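Local coordinates for protein LamCAT (Aquimarina, PDB 6JH5) that probably hydrolyses the beta-1,3-glucan laminarin as a family 16 glycoside hydrolase, at residues N124-A127 / Q128-T132; H134-D137 / H138-Y142. All coordinates share one frame; numbering follows the deposited sequence.

Contact 1: residues N124-A127 / Q128-T132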
# COMPACT_ATOMS: atom_id res chain seq x y z
N ASN A 124 -3.97 6.72 11.85
CA ASN A 124 -4.00 7.64 13.00
C ASN A 124 -2.62 7.72 13.67
O ASN A 124 -1.68 7.94 12.99
CB ASN A 124 -5.14 7.22 13.92
CG ASN A 124 -6.49 7.35 13.26
OD1 ASN A 124 -6.70 8.24 12.47
ND2 ASN A 124 -7.38 6.45 13.57
N THR A 125 -2.56 7.57 14.99
CA THR A 125 -1.28 7.66 15.72
C THR A 125 -0.92 6.31 16.33
O THR A 125 -0.22 6.28 17.29
CB THR A 125 -1.35 8.77 16.78
OG1 THR A 125 -2.38 8.50 17.71
CG2 THR A 125 -1.58 10.13 16.17
N GLU A 126 -1.40 5.24 15.73
CA GLU A 126 -1.18 3.92 16.35
C GLU A 126 0.31 3.61 16.42
O GLU A 126 1.02 3.92 15.51
CB GLU A 126 -1.86 2.81 15.57
CG GLU A 126 -3.36 2.90 15.60
CD GLU A 126 -4.05 1.67 15.05
OE1 GLU A 126 -3.37 0.83 14.46
OE2 GLU A 126 -5.26 1.61 15.19
N ALA A 127 0.71 2.90 17.47
CA ALA A 127 2.13 2.53 17.64
C ALA A 127 2.33 1.13 17.06
O ALA A 127 2.96 0.32 17.67
CB ALA A 127 2.52 2.60 19.09
N GLN A 128 1.72 0.87 15.92
CA GLN A 128 1.85 -0.44 15.26
C GLN A 128 1.46 -0.28 13.79
O GLN A 128 0.87 0.71 13.44
CB GLN A 128 0.88 -1.45 15.85
CG GLN A 128 -0.55 -1.03 15.65
CD GLN A 128 -1.56 -1.89 16.34
OE1 GLN A 128 -1.25 -2.95 16.81
NE2 GLN A 128 -2.80 -1.43 16.37
N THR A 129 1.82 -1.28 13.00
CA THR A 129 1.45 -1.31 11.57
C THR A 129 0.80 -2.66 11.28
O THR A 129 0.98 -3.55 12.03
CB THR A 129 2.62 -1.00 10.63
OG1 THR A 129 3.59 -2.03 10.76
CG2 THR A 129 3.25 0.35 10.87
N HIS A 130 0.08 -2.74 10.17
CA HIS A 130 -0.72 -3.93 9.84
C HIS A 130 -0.37 -4.50 8.48
O HIS A 130 0.02 -3.77 7.61
CB HIS A 130 -2.20 -3.53 9.83
CG HIS A 130 -2.67 -2.89 11.09
ND1 HIS A 130 -3.30 -3.59 12.07
CD2 HIS A 130 -2.61 -1.62 11.53
CE1 HIS A 130 -3.58 -2.79 13.06
NE2 HIS A 130 -3.17 -1.59 12.75
N GLY A 131 -0.51 -5.82 8.38
CA GLY A 131 -0.29 -6.58 7.15
C GLY A 131 -1.52 -7.44 6.92
O GLY A 131 -1.94 -8.04 7.84
N THR A 132 -2.12 -7.34 5.74
CA THR A 132 -3.42 -8.01 5.54
C THR A 132 -3.59 -8.56 4.11
O THR A 132 -3.00 -8.03 3.22
CB THR A 132 -4.52 -6.96 5.72
OG1 THR A 132 -4.29 -6.26 6.93
CG2 THR A 132 -5.94 -7.48 5.74
O HOH W 1 -1.72 1.40 12.40

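Contact 2: residues H134-D137 / H138-Y142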
# COMPACT_ATOMS: atom_id res chain seq x y z
N HIS A 134 -6.90 -9.48 1.49
CA HIS A 134 -8.35 -9.42 1.21
C HIS A 134 -8.60 -10.21 -0.08
O HIS A 134 -7.82 -10.09 -0.97
CB HIS A 134 -8.87 -8.00 1.00
CG HIS A 134 -8.49 -7.02 2.05
ND1 HIS A 134 -9.38 -6.58 2.98
CD2 HIS A 134 -7.34 -6.35 2.27
CE1 HIS A 134 -8.78 -5.72 3.76
NE2 HIS A 134 -7.54 -5.56 3.34
N TRP A 135 -9.71 -10.94 -0.10
CA TRP A 135 -10.05 -11.74 -1.28
C TRP A 135 -11.52 -12.15 -1.22
O TRP A 135 -12.21 -11.76 -0.31
CB TRP A 135 -9.11 -12.94 -1.43
CG TRP A 135 -9.30 -14.08 -0.47
CD1 TRP A 135 -9.84 -15.30 -0.74
CD2 TRP A 135 -8.87 -14.14 0.90
NE1 TRP A 135 -9.81 -16.09 0.36
CE2 TRP A 135 -9.22 -15.42 1.38
CE3 TRP A 135 -8.24 -13.24 1.76
CZ2 TRP A 135 -8.96 -15.81 2.68
CZ3 TRP A 135 -8.01 -13.63 3.06
CH2 TRP A 135 -8.36 -14.89 3.51
N GLN A 136 -11.96 -12.86 -2.25
CA GLN A 136 -13.32 -13.42 -2.25
C GLN A 136 -13.12 -14.92 -2.21
O GLN A 136 -12.50 -15.43 -3.07
CB GLN A 136 -14.06 -13.00 -3.50
CG GLN A 136 -15.56 -13.28 -3.44
CD GLN A 136 -16.16 -12.78 -4.73
OE1 GLN A 136 -16.22 -13.51 -5.71
NE2 GLN A 136 -16.51 -11.51 -4.76
N ASP A 137 -13.67 -15.55 -1.19
CA ASP A 137 -13.39 -16.98 -0.97
C ASP A 137 -14.26 -17.86 -1.86
O ASP A 137 -15.01 -17.34 -2.65
CB ASP A 137 -13.42 -17.35 0.52
CG ASP A 137 -14.79 -17.40 1.16
OD1 ASP A 137 -15.76 -17.31 0.45
OD2 ASP A 137 -14.85 -17.52 2.36
N HIS A 138 -14.16 -19.16 -1.62
CA HIS A 138 -14.85 -20.20 -2.43
C HIS A 138 -16.35 -20.22 -2.16
O HIS A 138 -17.05 -20.91 -2.87
CB HIS A 138 -14.16 -21.56 -2.25
CG HIS A 138 -14.06 -21.97 -0.83
ND1 HIS A 138 -13.36 -21.25 0.09
CD2 HIS A 138 -14.61 -22.99 -0.15
CE1 HIS A 138 -13.46 -21.82 1.26
NE2 HIS A 138 -14.22 -22.89 1.14
N ASN A 139 -16.79 -19.50 -1.14
CA ASN A 139 -18.23 -19.42 -0.82
C ASN A 139 -18.79 -18.09 -1.29
O ASN A 139 -19.82 -17.73 -0.80
CB ASN A 139 -18.52 -19.58 0.66
CG ASN A 139 -18.12 -20.93 1.17
OD1 ASN A 139 -18.33 -21.92 0.51
ND2 ASN A 139 -17.49 -20.96 2.34
N ASN A 140 -18.06 -17.39 -2.15
CA ASN A 140 -18.49 -16.06 -2.65
C ASN A 140 -18.62 -15.07 -1.50
O ASN A 140 -19.53 -14.27 -1.50
CB ASN A 140 -19.82 -16.14 -3.40
CG ASN A 140 -20.07 -14.86 -4.17
OD1 ASN A 140 -19.15 -14.31 -4.72
ND2 ASN A 140 -21.30 -14.40 -4.17
N THR A 141 -17.72 -15.13 -0.53
CA THR A 141 -17.84 -14.16 0.56
C THR A 141 -16.52 -13.40 0.68
O THR A 141 -15.51 -13.96 0.41
CB THR A 141 -18.31 -14.75 1.89
OG1 THR A 141 -17.28 -15.47 2.54
CG2 THR A 141 -19.51 -15.66 1.75
N TYR A 142 -16.65 -12.14 1.04
CA TYR A 142 -15.46 -11.30 1.24
C TYR A 142 -14.71 -11.85 2.45
O TYR A 142 -15.29 -12.10 3.47
CB TYR A 142 -15.90 -9.85 1.43
CG TYR A 142 -14.83 -8.97 1.99
CD1 TYR A 142 -13.61 -8.84 1.37
CD2 TYR A 142 -15.02 -8.29 3.17
CE1 TYR A 142 -12.62 -8.04 1.89
CE2 TYR A 142 -14.04 -7.49 3.71
CZ TYR A 142 -12.83 -7.35 3.07
OH TYR A 142 -11.87 -6.56 3.62
O HOH W 2 -16.98 -18.34 3.72

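Contact 1: residues N124-A127 / Q128-T132
Between E126 and H130 the backbone passes from loop to strand: E126 is extended, A127 breaks the run with a more helical psi, and from Q128 onward the chain is extended again, bringing both Q128 and H130 within range of E126. The meeting point is one carboxylate oxygen. H130 NE2 donates to E126 OE1 at 3.0 Å through a nearly straight bond (178°), which lies in the imidazole plane and meets the oxygen almost along its C-O direction. The amide of Q128 arrives from another quarter: its NE2 donates to E126 OE1 at 3.0 Å from 70° out of the carboxylate plane. Lodging CG between its own N and carbonyl carbon (chi1 63°) carries the otherwise extended Q128 chain back to the glutamate. In this concanavalin-like beta-sandwich the strand begun here, 128-136, is flanked by strands 116-118 and 142-150, and H130 pairs through its backbone with E121. A water adds a third donor to the oxygen, lying 2.7 Å from E126 OE1, and its other hydrogen bond is to Q128 O, at 2.9 Å. With its NE2 hydrogen engaged, the H130 ring is held against rotation, and W209 meets it edge-to-face.

Contact 2: residues H134-D137 / H138-Y142
The rings of H134 and Y142 lie side by side and nearly coplanar, planes 7° apart and centroids 5.8 Å apart, so they meet rim to rim and neither covers the other's face. A short hydrogen bond joins them at the edge, H134 ND1 to Y142 OH at 2.6 Å, while W111 meets the tyrosine ring at a slant. Farther along, one face of the H138 ring carries N139 ND2, 3.9 Å above its plane and offset toward the rim. Around H138 the chain reverses through a type I turn from D137 to N140, with a G1 bulge: N140 N bonds to D137 O at 3.1 Å, N140 takes the left-handed conformation, and D137 N donates to T141 O at 2.9 Å (172°). D137 also braces the turn from within. Its chi1 of 73° brings OD1 inward, where N139 N at 2.9 Å, forming an Asx turn, and T141 N at 3.1 Å approach that oxygen from opposite faces of the carboxylate. A water joins D137 OD2, N139 ND2 and T141 OG1. Were D137 an alanine, the amides of N139 and T141 would probably lose their shared acceptor and the water its carboxylate partner, leaving the turn freer to flex. The hairpin links strand 128-136 to strand 142-150, H134 pairing through its backbone with E116 of strand 116-118 and W135 NE1 hydrogen-bonded to N188 O, between strands 176-182 and 197-205.

How the contacts relate
Contacts 1 and 2 mark the two ends of strand 128-136, where a chain enters a strand and where it turns out of it. Their centres are about 24 Å apart, and lie about 12 Å and 21 Å from the centre of the chain; no side chain of one touches the other. Each exploits one carboxylate oxygen as a shared acceptor, serving side chains in contact 1 and turn amides in contact 2. The neighbouring strands 116-118 and 120-121 carry the sequence E-I-D-I-M-E, which matches the family 16 catalytic signature; H130 of contact 1 pairs through its backbone with E121, and H134 of contact 2 with E116, H134 NE2 adding a weak hydrogen bond to D118 OD2, so both probably border the active-site strands. The calcium site, at E11, G49 and D226, uses neither.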